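Local atomic coordinates of oxidized polyvinyl alcohol hydrolase (Pseudomonas sp. VM15C, PDB entry 3WWC), a protein that hydrolyses beta-diketones, cleaving 4,6-nonanedione and, in the second step of polyvinyl alcohol degradation, oxidized polyvinyl alcohol. Residues A[124-129]-A[258-263]; A[131-136]-A[205-210]; A[218-223]-A[275-280]; A[230-233]-A[237-240]. The protein carries 1 engineered substitution. All coordinates share one frame; numbering follows the deposited sequence.

Contact 1 of 4, residues A[124-129]-A[258-263]; sequences WNWNPW and DLWNCT. With BUA (butanoic acid), chain D; BUA (butanoic acid), chain C.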
loop_
_atom_site.group_PDB
_atom_site.type_symbol
_atom_site.label_atom_id
_atom_site.label_comp_id
_atom_site.label_asym_id
_atom_site.label_seq_id
_atom_site.Cartn_x
_atom_site.Cartn_y
_atom_site.Cartn_z
ATOM N N TRP A 124 -11.527 4.419 -12.651
ATOM C CA TRP A 124 -10.257 4.211 -11.945
ATOM C C TRP A 124 -9.094 4.774 -12.709
ATOM O O TRP A 124 -9.035 4.713 -13.954
ATOM C CB TRP A 124 -10.041 2.697 -11.694
ATOM C CG TRP A 124 -11.094 2.158 -10.781
ATOM C CD1 TRP A 124 -12.207 1.436 -11.133
ATOM C CD2 TRP A 124 -11.192 2.396 -9.386
ATOM N NE1 TRP A 124 -12.978 1.218 -10.030
ATOM C CE2 TRP A 124 -12.379 1.795 -8.943
ATOM C CE3 TRP A 124 -10.393 3.081 -8.474
ATOM C CZ2 TRP A 124 -12.784 1.846 -7.624
ATOM C CZ3 TRP A 124 -10.794 3.147 -7.154
ATOM C CH2 TRP A 124 -11.978 2.534 -6.743
ATOM N N ASN A 125 -8.122 5.306 -11.983
ATOM C CA ASN A 125 -6.988 5.898 -12.636
ATOM C C ASN A 125 -6.018 4.946 -13.326
ATOM O O ASN A 125 -5.568 5.192 -14.474
ATOM C CB ASN A 125 -6.165 6.744 -11.647
ATOM C CG ASN A 125 -5.056 7.514 -12.358
ATOM O OD1 ASN A 125 -5.358 8.444 -13.100
ATOM N ND2 ASN A 125 -3.803 7.126 -12.162
ATOM N N TRP A 126 -5.705 3.853 -12.643
ATOM C CA TRP A 126 -4.648 2.931 -13.064
ATOM C C TRP A 126 -5.129 1.491 -12.887
ATOM O O TRP A 126 -5.702 1.137 -11.880
ATOM C CB TRP A 126 -3.430 3.265 -12.194
ATOM C CG TRP A 126 -2.153 2.816 -12.813
ATOM C CD1 TRP A 126 -1.278 1.913 -12.308
ATOM C CD2 TRP A 126 -1.648 3.204 -14.094
ATOM N NE1 TRP A 126 -0.254 1.693 -13.211
ATOM C CE2 TRP A 126 -0.465 2.482 -14.309
ATOM C CE3 TRP A 126 -2.086 4.100 -15.076
ATOM C CZ2 TRP A 126 0.297 2.616 -15.472
ATOM C CZ3 TRP A 126 -1.320 4.237 -16.248
ATOM C CH2 TRP A 126 -0.149 3.496 -16.425
ATOM N N ASN A 127 -4.903 0.663 -13.882
ATOM C CA ASN A 127 -5.476 -0.692 -13.890
ATOM C C ASN A 127 -4.995 -1.788 -12.917
ATOM O O ASN A 127 -5.755 -2.700 -12.654
ATOM C CB ASN A 127 -5.370 -1.256 -15.320
ATOM C CG ASN A 127 -6.504 -2.190 -15.670
ATOM O OD1 ASN A 127 -7.642 -1.990 -15.279
ATOM N ND2 ASN A 127 -6.180 -3.214 -16.454
ATOM N N PRO A 128 -3.749 -1.736 -12.386
ATOM C CA PRO A 128 -3.335 -2.818 -11.491
ATOM C C PRO A 128 -4.210 -3.052 -10.265
ATOM O O PRO A 128 -4.482 -4.206 -9.882
ATOM C CB PRO A 128 -1.915 -2.426 -11.074
ATOM C CG PRO A 128 -1.356 -1.705 -12.350
ATOM C CD PRO A 128 -2.621 -0.864 -12.771
ATOM N N TRP A 129 -4.632 -1.953 -9.629
ATOM C CA TRP A 129 -5.469 -2.032 -8.438
ATOM C C TRP A 129 -6.479 -0.900 -8.540
ATOM O O TRP A 129 -6.261 0.078 -9.225
ATOM C CB TRP A 129 -4.656 -1.796 -7.144
ATOM C CG TRP A 129 -3.456 -2.744 -6.938
ATOM C CD1 TRP A 129 -2.118 -2.455 -7.167
ATOM C CD2 TRP A 129 -3.497 -4.097 -6.471
ATOM N NE1 TRP A 129 -1.342 -3.555 -6.882
ATOM C CE2 TRP A 129 -2.155 -4.577 -6.449
ATOM C CE3 TRP A 129 -4.530 -4.961 -6.075
ATOM C CZ2 TRP A 129 -1.831 -5.883 -6.037
ATOM C CZ3 TRP A 129 -4.232 -6.244 -5.674
ATOM C CH2 TRP A 129 -2.876 -6.709 -5.651
ATOM N N ASP A 258 13.375 7.823 -7.824
ATOM C CA ASP A 258 12.092 7.188 -7.578
ATOM C C ASP A 258 11.037 7.949 -8.402
ATOM O O ASP A 258 10.364 8.859 -7.921
ATOM C CB ASP A 258 11.803 7.221 -6.072
ATOM C CG ASP A 258 10.576 6.369 -5.697
ATOM O OD1 ASP A 258 9.953 5.796 -6.618
ATOM O OD2 ASP A 258 10.216 6.314 -4.485
ATOM N N LEU A 259 10.948 7.526 -9.670
ATOM C CA LEU A 259 10.111 8.148 -10.715
ATOM C C LEU A 259 9.604 7.013 -11.560
ATOM O O LEU A 259 10.221 5.958 -11.561
ATOM C CB LEU A 259 10.985 9.027 -11.619
ATOM C CG LEU A 259 11.829 10.108 -10.935
ATOM C CD1 LEU A 259 12.913 10.674 -11.870
ATOM C CD2 LEU A 259 10.884 11.215 -10.467
ATOM N N TRP A 260 8.517 7.219 -12.280
ATOM C CA TRP A 260 7.986 6.161 -13.147
ATOM C C TRP A 260 7.675 6.718 -14.518
ATOM O O TRP A 260 7.034 7.761 -14.640
ATOM C CB TRP A 260 6.695 5.552 -12.545
ATOM C CG TRP A 260 5.972 4.472 -13.386
ATOM C CD1 TRP A 260 4.750 4.581 -14.020
ATOM C CD2 TRP A 260 6.411 3.133 -13.606
ATOM N NE1 TRP A 260 4.409 3.380 -14.617
ATOM C CE2 TRP A 260 5.413 2.479 -14.380
ATOM C CE3 TRP A 260 7.553 2.420 -13.228
ATOM C CZ2 TRP A 260 5.527 1.143 -14.782
ATOM C CZ3 TRP A 260 7.673 1.087 -13.626
ATOM C CH2 TRP A 260 6.661 0.464 -14.399
ATOM N N ASN A 261 8.142 6.007 -15.538
ATOM C CA ASN A 261 7.844 6.408 -16.915
ATOM C C ASN A 261 6.813 5.423 -17.453
ATOM O O ASN A 261 7.027 4.210 -17.456
ATOM C CB ASN A 261 9.084 6.312 -17.793
ATOM C CG ASN A 261 10.162 7.298 -17.374
ATOM O OD1 ASN A 261 11.341 6.950 -17.300
ATOM N ND2 ASN A 261 9.772 8.504 -17.093
ATOM N N CYS A 262 5.714 5.986 -17.915
ATOM C CA CYS A 262 4.634 5.225 -18.500
ATOM C C CYS A 262 5.058 4.811 -19.921
ATOM O O CYS A 262 6.016 5.343 -20.470
ATOM C CB CYS A 262 3.414 6.125 -18.543
ATOM S SG CYS A 262 2.555 6.212 -16.925
ATOM N N THR A 263 4.339 3.878 -20.514
ATOM C CA THR A 263 4.673 3.458 -21.874
ATOM C C THR A 263 3.470 3.693 -22.795
ATOM O O THR A 263 2.414 3.149 -22.546
ATOM C CB THR A 263 5.009 1.953 -21.921
ATOM O OG1 THR A 263 6.079 1.658 -21.010
ATOM C CG2 THR A 263 5.415 1.547 -23.336
HETATM C C1 BUA D . 0.861 6.260 -11.583
HETATM C C2 BUA D . -0.244 6.870 -12.447
HETATM C C3 BUA D . 0.342 7.294 -13.796
HETATM C C4 BUA D . -0.778 7.839 -14.683
HETATM O O1 BUA D . -1.843 8.173 -14.122
HETATM O O2 BUA D . -0.546 7.906 -15.910
HETATM C C1 BUA C . 1.066 5.488 -11.925
HETATM C C2 BUA C . 2.270 4.796 -11.284
HETATM C C3 BUA C . 1.898 3.349 -10.958
HETATM C C4 BUA C . 3.104 2.585 -10.407
HETATM O O1 BUA C . 3.149 1.357 -10.650
HETATM O O2 BUA C . 3.909 3.234 -9.700
#

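Contact 2 of 4, residues A[131-136]-A[205-210]; sequences EGRAAD and YVTSDD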
loop_
_atom_site.group_PDB
_atom_site.type_symbol
_atom_site.label_atom_id
_atom_site.label_comp_id
_atom_site.label_asym_id
_atom_site.label_seq_id
_atom_site.Cartn_x
_atom_site.Cartn_y
_atom_site.Cartn_z
ATOM N N GLU A 131 -7.098 1.799 -7.030
ATOM C CA GLU A 131 -6.352 2.602 -6.095
ATOM C C GLU A 131 -6.446 4.112 -6.193
ATOM O O GLU A 131 -5.823 4.807 -5.383
ATOM C CB GLU A 131 -4.848 2.154 -6.079
ATOM C CG GLU A 131 -4.098 1.789 -7.431
ATOM C CD GLU A 131 -3.528 2.963 -8.215
ATOM O OE1 GLU A 131 -4.239 3.971 -8.440
ATOM O OE2 GLU A 131 -2.352 2.858 -8.659
ATOM N N GLY A 132 -7.240 4.630 -7.124
ATOM C CA GLY A 132 -7.365 6.080 -7.191
ATOM C C GLY A 132 -8.431 6.431 -8.226
ATOM O O GLY A 132 -8.522 5.771 -9.260
ATOM N N ARG A 133 -9.177 7.485 -7.970
ATOM C CA ARG A 133 -10.199 7.883 -8.944
ATOM C C ARG A 133 -9.541 8.529 -10.140
ATOM O O ARG A 133 -8.502 9.174 -10.016
ATOM C CB ARG A 133 -11.206 8.829 -8.271
ATOM C CG ARG A 133 -10.625 10.184 -7.851
ATOM C CD ARG A 133 -11.715 10.998 -7.170
ATOM N NE ARG A 133 -11.252 12.181 -6.465
ATOM C CZ ARG A 133 -11.313 13.413 -6.973
ATOM N NH1 ARG A 133 -11.801 13.593 -8.201
ATOM N NH2 ARG A 133 -10.944 14.458 -6.234
ATOM N N ALA A 134 -10.131 8.310 -11.308
ATOM C CA ALA A 134 -9.635 8.879 -12.538
ATOM C C ALA A 134 -9.788 10.397 -12.514
ATOM O O ALA A 134 -10.564 10.931 -11.746
ATOM C CB ALA A 134 -10.425 8.293 -13.712
ATOM N N ALA A 135 -9.040 11.076 -13.387
ATOM C CA ALA A 135 -9.047 12.540 -13.463
ATOM C C ALA A 135 -10.278 13.118 -14.120
ATOM O O ALA A 135 -10.581 14.289 -13.919
ATOM C CB ALA A 135 -7.842 12.990 -14.205
ATOM N N ASP A 136 -10.995 12.309 -14.888
ATOM C CA ASP A 136 -12.212 12.819 -15.552
ATOM C C ASP A 136 -13.432 12.537 -14.688
ATOM O O ASP A 136 -13.369 11.780 -13.714
ATOM C CB ASP A 136 -12.338 12.138 -16.902
ATOM C CG ASP A 136 -12.505 10.657 -16.776
ATOM O OD1 ASP A 136 -13.662 10.219 -16.701
ATOM O OD2 ASP A 136 -11.482 9.940 -16.746
ATOM N N TYR A 205 -1.810 11.179 -5.871
ATOM C CA TYR A 205 -2.610 11.847 -6.942
ATOM C C TYR A 205 -3.132 13.166 -6.406
ATOM O O TYR A 205 -4.349 13.456 -6.372
ATOM C CB TYR A 205 -3.770 10.985 -7.390
ATOM C CG TYR A 205 -3.386 9.629 -7.913
ATOM C CD1 TYR A 205 -2.510 9.481 -8.998
ATOM C CD2 TYR A 205 -3.998 8.488 -7.392
ATOM C CE1 TYR A 205 -2.284 8.226 -9.564
ATOM C CE2 TYR A 205 -3.784 7.231 -7.955
ATOM C CZ TYR A 205 -2.938 7.116 -9.034
ATOM O OH TYR A 205 -2.783 5.882 -9.665
ATOM N N VAL A 206 -2.191 14.005 -5.983
ATOM C CA VAL A 206 -2.529 15.288 -5.376
ATOM C C VAL A 206 -3.513 16.115 -6.205
ATOM O O VAL A 206 -3.368 16.228 -7.449
ATOM C CB VAL A 206 -1.244 16.078 -5.152
ATOM C CG1 VAL A 206 -1.557 17.566 -4.758
ATOM C CG2 VAL A 206 -0.493 15.443 -3.999
ATOM N N THR A 207 -4.524 16.651 -5.517
ATOM C CA THR A 207 -5.487 17.538 -6.206
ATOM C C THR A 207 -5.495 18.882 -5.492
ATOM O O THR A 207 -4.852 19.084 -4.466
ATOM C CB THR A 207 -6.949 17.018 -6.113
ATOM O OG1 THR A 207 -7.408 17.030 -4.745
ATOM C CG2 THR A 207 -7.052 15.590 -6.699
ATOM N N SER A 208 -6.277 19.812 -6.035
ATOM C CA SER A 208 -6.447 21.069 -5.345
ATOM C C SER A 208 -7.313 20.795 -4.130
ATOM O O SER A 208 -7.934 19.730 -4.001
ATOM C CB SER A 208 -7.182 22.103 -6.220
ATOM O OG SER A 208 -6.430 22.326 -7.405
ATOM N N ASP A 209 -7.403 21.786 -3.237
ATOM C CA ASP A 209 -8.226 21.619 -2.037
ATOM C C ASP A 209 -9.696 21.333 -2.359
ATOM O O ASP A 209 -10.364 20.652 -1.564
ATOM C CB ASP A 209 -8.175 22.873 -1.151
ATOM C CG ASP A 209 -6.890 23.005 -0.386
ATOM O OD1 ASP A 209 -6.097 22.023 -0.353
ATOM O OD2 ASP A 209 -6.646 24.093 0.209
ATOM N N ASP A 210 -10.200 21.857 -3.477
ATOM C CA ASP A 210 -11.586 21.615 -3.865
ATOM C C ASP A 210 -11.806 20.287 -4.573
ATOM O O ASP A 210 -12.918 19.981 -5.048
ATOM C CB ASP A 210 -12.132 22.780 -4.736
ATOM C CG ASP A 210 -11.456 22.922 -6.094
ATOM O OD1 ASP A 210 -10.610 22.117 -6.499
ATOM O OD2 ASP A 210 -11.799 23.898 -6.827
HETATM O O HOH W 1 -9.058 14.814 -3.985
#

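Contact 3 of 4, residues A[218-223]-A[275-280]; sequences DARAAV and YRPSTQ. With BUA (butanoic acid), chain C.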
loop_
_atom_site.group_PDB
_atom_site.type_symbol
_atom_site.label_atom_id
_atom_site.label_comp_id
_atom_site.label_asym_id
_atom_site.label_seq_id
_atom_site.Cartn_x
_atom_site.Cartn_y
_atom_site.Cartn_z
ATOM N N ASP A 218 1.196 19.735 -12.591
ATOM C CA ASP A 218 0.609 20.636 -11.639
ATOM C C ASP A 218 0.591 20.059 -10.234
ATOM O O ASP A 218 0.761 20.789 -9.278
ATOM C CB ASP A 218 -0.812 21.083 -12.060
ATOM C CG ASP A 218 -0.783 22.129 -13.195
ATOM O OD1 ASP A 218 0.330 22.610 -13.558
ATOM O OD2 ASP A 218 -1.896 22.451 -13.700
ATOM N N ALA A 219 0.422 18.741 -10.125
ATOM C CA ALA A 219 0.383 18.113 -8.807
ATOM C C ALA A 219 1.774 18.173 -8.205
ATOM O O ALA A 219 1.923 18.367 -7.010
ATOM C CB ALA A 219 -0.107 16.616 -8.934
ATOM N N ARG A 220 2.782 17.988 -9.041
ATOM C CA ARG A 220 4.183 18.003 -8.593
ATOM C C ARG A 220 4.486 19.415 -8.100
ATOM O O ARG A 220 5.051 19.623 -7.037
ATOM C CB ARG A 220 5.047 17.640 -9.788
ATOM C CG ARG A 220 6.491 17.301 -9.513
ATOM C CD ARG A 220 7.234 17.226 -10.842
ATOM N NE ARG A 220 8.358 16.317 -10.765
ATOM C CZ ARG A 220 9.161 16.058 -11.788
ATOM N NH1 ARG A 220 8.932 16.666 -12.976
ATOM N NH2 ARG A 220 10.169 15.194 -11.627
ATOM N N ALA A 221 4.042 20.409 -8.854
ATOM C CA ALA A 221 4.290 21.783 -8.424
ATOM C C ALA A 221 3.551 22.214 -7.183
ATOM O O ALA A 221 4.036 23.051 -6.443
ATOM C CB ALA A 221 3.946 22.766 -9.575
ATOM N N ALA A 222 2.335 21.695 -6.970
ATOM C CA ALA A 222 1.558 22.069 -5.822
ATOM C C ALA A 222 2.245 21.653 -4.536
ATOM O O ALA A 222 2.185 22.374 -3.550
ATOM C CB ALA A 222 0.179 21.399 -5.889
ATOM N N VAL A 223 2.854 20.465 -4.525
ATOM C CA VAL A 223 3.503 20.052 -3.275
ATOM C C VAL A 223 4.813 20.831 -3.109
ATOM O O VAL A 223 5.158 21.206 -1.989
ATOM C CB VAL A 223 3.792 18.540 -3.281
ATOM C CG1 VAL A 223 4.567 18.146 -2.019
ATOM C CG2 VAL A 223 2.479 17.763 -3.383
ATOM N N TYR A 275 7.627 10.182 -7.163
ATOM C CA TYR A 275 7.149 9.801 -5.821
ATOM C C TYR A 275 7.660 10.646 -4.667
ATOM O O TYR A 275 7.309 10.434 -3.505
ATOM C CB TYR A 275 7.385 8.282 -5.622
ATOM C CG TYR A 275 6.642 7.508 -6.693
ATOM C CD1 TYR A 275 7.254 7.235 -7.923
ATOM C CD2 TYR A 275 5.325 7.103 -6.492
ATOM C CE1 TYR A 275 6.566 6.574 -8.937
ATOM C CE2 TYR A 275 4.626 6.459 -7.507
ATOM C CZ TYR A 275 5.254 6.205 -8.703
ATOM O OH TYR A 275 4.578 5.574 -9.710
ATOM N N ARG A 276 8.428 11.674 -4.975
ATOM C CA ARG A 276 8.837 12.590 -3.911
ATOM C C ARG A 276 7.571 13.345 -3.393
ATOM O O ARG A 276 7.291 13.349 -2.195
ATOM C CB ARG A 276 9.907 13.567 -4.489
ATOM C CG ARG A 276 10.329 14.648 -3.452
ATOM C CD ARG A 276 11.034 15.852 -4.161
ATOM N NE ARG A 276 12.139 15.379 -4.974
ATOM C CZ ARG A 276 13.391 15.270 -4.548
ATOM N NH1 ARG A 276 13.720 15.642 -3.313
ATOM N NH2 ARG A 276 14.296 14.711 -5.319
ATOM N N PRO A 277 6.789 14.003 -4.286
ATOM C CA PRO A 277 5.617 14.677 -3.721
ATOM C C PRO A 277 4.569 13.758 -3.083
ATOM O O PRO A 277 3.895 14.166 -2.140
ATOM C CB PRO A 277 5.038 15.458 -4.908
ATOM C CG PRO A 277 5.516 14.738 -6.108
ATOM C CD PRO A 277 6.946 14.319 -5.717
ATOM N N SER A 278 4.413 12.549 -3.616
ATOM C CA SER A 278 3.400 11.659 -3.074
ATOM C C SER A 278 3.795 11.047 -1.748
ATOM O O SER A 278 2.920 10.891 -0.886
ATOM C CB SER A 278 3.020 10.598 -4.084
ATOM O OG SER A 278 4.138 9.832 -4.428
ATOM N N THR A 279 5.074 10.697 -1.551
ATOM C CA THR A 279 5.469 10.205 -0.241
ATOM C C THR A 279 5.422 11.387 0.753
ATOM O O THR A 279 5.045 11.245 1.902
ATOM C CB THR A 279 6.852 9.535 -0.275
ATOM O OG1 THR A 279 7.847 10.480 -0.761
ATOM C CG2 THR A 279 6.806 8.262 -1.132
ATOM N N GLN A 280 5.811 12.578 0.328
ATOM C CA GLN A 280 5.738 13.733 1.225
ATOM C C GLN A 280 4.286 13.952 1.617
ATOM O O GLN A 280 3.988 14.115 2.795
ATOM C CB GLN A 280 6.235 15.022 0.521
ATOM C CG GLN A 280 6.209 16.221 1.423
ATOM C CD GLN A 280 7.336 16.170 2.459
ATOM O OE1 GLN A 280 8.520 16.154 2.099
ATOM N NE2 GLN A 280 6.968 16.132 3.746
HETATM C C1 BUA C . 1.066 5.488 -11.925
HETATM C C2 BUA C . 2.270 4.796 -11.284
HETATM C C3 BUA C . 1.898 3.349 -10.958
HETATM C C4 BUA C . 3.104 2.585 -10.407
HETATM O O1 BUA C . 3.149 1.357 -10.650
HETATM O O2 BUA C . 3.909 3.234 -9.700
#

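Contact 4 of 4, residues A[230-233]-A[237-240]; sequences IHQG and PYPL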
loop_
_atom_site.group_PDB
_atom_site.type_symbol
_atom_site.label_atom_id
_atom_site.label_comp_id
_atom_site.label_asym_id
_atom_site.label_seq_id
_atom_site.Cartn_x
_atom_site.Cartn_y
_atom_site.Cartn_z
ATOM N N ILE A 230 -1.150 19.649 4.262
ATOM C CA ILE A 230 -1.928 18.470 3.943
ATOM C C ILE A 230 -2.591 18.717 2.594
ATOM O O ILE A 230 -3.349 19.667 2.400
ATOM C CB ILE A 230 -2.948 18.180 5.034
ATOM C CG1 ILE A 230 -2.202 17.694 6.291
ATOM C CG2 ILE A 230 -3.899 17.042 4.598
ATOM C CD1 ILE A 230 -3.096 17.702 7.556
ATOM N N HIS A 231 -2.281 17.857 1.636
ATOM C CA HIS A 231 -2.833 17.931 0.281
ATOM C C HIS A 231 -3.870 16.845 0.069
ATOM O O HIS A 231 -3.701 15.686 0.484
ATOM C CB HIS A 231 -1.757 17.680 -0.775
ATOM C CG HIS A 231 -0.731 18.757 -0.846
ATOM N ND1 HIS A 231 -0.851 19.833 -1.710
ATOM C CD2 HIS A 231 0.390 18.965 -0.115
ATOM C CE1 HIS A 231 0.159 20.660 -1.494
ATOM N NE2 HIS A 231 0.923 20.160 -0.543
ATOM N N GLN A 232 -4.983 17.240 -0.520
ATOM C CA GLN A 232 -6.025 16.280 -0.905
ATOM C C GLN A 232 -5.456 15.431 -2.033
ATOM O O GLN A 232 -4.458 15.781 -2.649
ATOM C CB GLN A 232 -7.247 17.039 -1.429
ATOM C CG GLN A 232 -7.841 17.985 -0.381
ATOM C CD GLN A 232 -8.395 17.235 0.799
ATOM O OE1 GLN A 232 -9.080 16.226 0.631
ATOM N NE2 GLN A 232 -8.086 17.695 1.994
ATOM N N GLY A 233 -6.069 14.280 -2.302
ATOM C CA GLY A 233 -5.605 13.471 -3.433
ATOM C C GLY A 233 -6.632 12.446 -3.903
ATOM O O GLY A 233 -7.457 11.971 -3.116
ATOM N N PRO A 237 -10.522 9.341 -0.082
ATOM C CA PRO A 237 -11.864 9.921 -0.066
ATOM C C PRO A 237 -11.662 11.409 -0.397
ATOM O O PRO A 237 -10.573 11.947 -0.199
ATOM C CB PRO A 237 -12.256 9.782 1.424
ATOM C CG PRO A 237 -11.430 8.681 1.941
ATOM C CD PRO A 237 -10.117 8.824 1.247
ATOM N N TYR A 238 -12.695 12.059 -0.922
ATOM C CA TYR A 238 -12.674 13.526 -1.066
ATOM C C TYR A 238 -13.844 14.168 -0.258
ATOM O O TYR A 238 -15.011 13.841 -0.485
ATOM C CB TYR A 238 -12.836 14.018 -2.496
ATOM C CG TYR A 238 -12.853 15.528 -2.467
ATOM C CD1 TYR A 238 -11.698 16.248 -2.182
ATOM C CD2 TYR A 238 -14.069 16.221 -2.550
ATOM C CE1 TYR A 238 -11.743 17.625 -1.957
ATOM C CE2 TYR A 238 -14.121 17.587 -2.332
ATOM C CZ TYR A 238 -12.955 18.280 -2.036
ATOM O OH TYR A 238 -12.981 19.644 -1.840
ATOM N N PRO A 239 -13.532 14.986 0.745
ATOM C CA PRO A 239 -12.189 15.358 1.223
ATOM C C PRO A 239 -11.620 14.190 2.014
ATOM O O PRO A 239 -12.347 13.240 2.346
ATOM C CB PRO A 239 -12.442 16.564 2.137
ATOM C CG PRO A 239 -13.849 16.354 2.596
ATOM C CD PRO A 239 -14.579 15.764 1.451
ATOM N N LEU A 240 -10.325 14.261 2.323
ATOM C CA LEU A 240 -9.669 13.219 3.120
ATOM C C LEU A 240 -10.355 13.255 4.476
ATOM O O LEU A 240 -10.861 14.303 4.916
ATOM C CB LEU A 240 -8.178 13.542 3.293
ATOM C CG LEU A 240 -7.377 13.469 1.994
ATOM C CD1 LEU A 240 -5.951 13.957 2.308
ATOM C CD2 LEU A 240 -7.328 12.049 1.471
HETATM O O HOH W 2 -8.907 14.106 -1.190
HETATM O O HOH W 3 -9.490 16.719 4.449
#

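Contact 1 of 4, residues A[124-129]-A[258-263]
Trp126 meets Cys262 and Trp260 at the wall of the butanoic acid pocket, a worked example of two distant segments joined chiefly through what they enclose. With CG anti to the backbone N (chi1 -158°), Trp126 carries its indole toward the acid and segment 258-263. Cys262 SG lies 3.9 Å from Trp126 CH2, a sulfur-aromatic approach oblique to the indole, 48° off the ring normal; its disulfide to Cys272 fixes the sulfur. Trp260 presents its indole edge, with NE1 4.3 Å from Trp126 CZ2.

Contacts with the acid are more numerous. One face of the Trp126 ring carries both modelled molecules, C1 of the chain C molecule over its centre at a height of 4.0 Å. Trp260 CD1 touches C2 of that molecule at 3.7 Å. The two C1 methyls are about 0.9 Å apart, too close for both to be present at once, so the molecules are probably alternative occupants.

Among polar bonds, Asn125 ND2 donates to O1 of the chain D molecule (3.0 Å, 159°), OD1 accepts from Arg234 NH1, and Ser71 OG engages Trp126 NE1. The chemistry implies indoles lining the aliphatic part, with Asn125 ND2 and Cys262 SG near the chain D carboxylate.

Contact 2 of 4, residues A[131-136]-A[205-210]
Tyr205 reaches across to Glu131 and Gly132, joining two loops of an alpha/beta-hydrolase fold; the first eight strands of its sheet follow the 1-2-4-3-5-6-7-8 order familiar from that family, with strand 343-346 added at the edge. One loop follows strand 96-100, the other strand 196-200, and their meeting illustrates how excursions from the strand ends build a pocket.

The tyrosine is best followed outward. Its CB is directed at the opposite loop, and CG stands anti to the carbonyl carbon (chi1 -58°), which sends the ring along Gly132. CD2 passes the CA of Gly132 at 4.1 Å, and CE2 comes closer to that carbon, at 3.8 Å and obliquely to the ring. CE2 also has Glu131 OE1 at 3.3 Å. At the tip, OH donates to Glu131 OE1 over 2.7 Å, with the acceptor lying in the ring plane and using its syn lone pair. The two side chains cross at about a right angle, the carboxylate turned 43° from the ring.

Both ends of this bond are tied further. Ser178 OG, on helix 178-189, bonds Glu131 OE2, and Asn125 ND2 makes a weak bond to Tyr205 OH. A buried carboxylate is therefore gripped on both oxygens beside the ligand pocket.

Farther along, Arg133 runs extended toward Thr207 from the opposite direction. Its NH2 bonds Gly211 O and also a water at 3.0 Å, which in turn donates to Thr207 OG1 at 2.9 Å.

Contact 3 of 4, residues A[218-223]-A[275-280]
The pyrrolidine ring of Pro277 packs on Val223 through CB, with CG 4.3 Å from Arg220 CA. Of the aromatic rings, Tyr275 is stacked with His303 and has O2 of the chain C butanoic acid oblique to it. Tyr275 OH and that O2 form a very short hydrogen bond in the model (2.4 Å), its exact geometry doubtful.

Val223 CB lies 3.7 Å from Pro277 CB, and the side chains cross at about a right angle. The valine torsion, CG1 anti to the backbone N (chi1 176°), places both methyls beside Pro277 CB, CG1 at 4.0 Å and CG2 at 3.8 Å. One turn further on, Gln280 CG approaches Val223 CG1 at 4.3 Å; the Gln280 amide itself is held by Phe349 O.

The Arg220 guanidinium turns instead to a salt bridge with Asp274. Thr279 OG1 donates to Tyr275 O at 2.8 Å, in the carbonyl plane, and the same oxygen accepts the Thr279 N-H.

The axes of the short segments 218-223 and 275-280 come within 9.2 Å and cross at 54°. Their helices, 216-225 and 275-288, occur in the successive connections between strands 196-200, 247-253 and 292-298, the beta-alpha-beta architecture of an alpha/beta hydrolase, with Tyr275 at the ligand pocket.

Contact 4 of 4, residues A[230-233]-A[237-240]
In Gln232, chi1 (-60°) sets CG beside the backbone N, and the bend at chi2 (-65°) brings the amide to Leu240. There OE1 accepts the Leu240 N-H at 2.9 Å and 153°, in the carbonyl plane and on a lone pair. The two side chains slide past each other in opposite directions, and Leu240 CG also rests 3.5 Å from Gln232 OE1.

This is a short-range closure in which a side-chain carbonyl, rather than a backbone one, accepts the Leu240 N-H, within the connection that leads from helix 216-225 to strand 247-253 of the alpha/beta-hydrolase fold. The peptide before Pro239 is cis, and Pro239 CD lies over one face of the Tyr238 ring, offset toward its rim; Tyr238 OH bonds Asp209 O.

Water completes the closure on both sides of the Gln232 amide. One molecule accepts from NE2 at 3.0 Å and donates to Leu240 O at 2.8 Å. Another accepts from Gly233 N at 3.1 Å and lies close to both Gln232 OE1 and Pro237 O, although its protons may be shared among more acceptors than these. The Leu240 CD1 methyl meets His231 O at 3.4 Å, a carbonyl oxygen that also accepts from Trp204 NE1, and makes apolar contact with Ile230 CG2 at 4.4 Å.

How the contacts relate
Together the contacts show a pocket wall passing outward into the scaffold. Contacts 1 and 2 have centres 14 Å apart and are joined by Asn125 N to Gly132 O (2.8 Å); contacts 1 and 3 share the chain C butanoic acid and meet where Asp258 O approaches Tyr275 N at 3.1 Å. The side chain of Trp260 lies about 6 Å, and that of Glu131 about 8 Å, from the side chain of Ala177, the engineered residue at the probable charge-relay position. Contact 4 sits outermost from the ligand, its centre about 8 Å from that of contact 2, to which Thr207 N and Gln232 O (3.0 Å) tie it. Val206 packs on Val223, linking contacts 2 and 3.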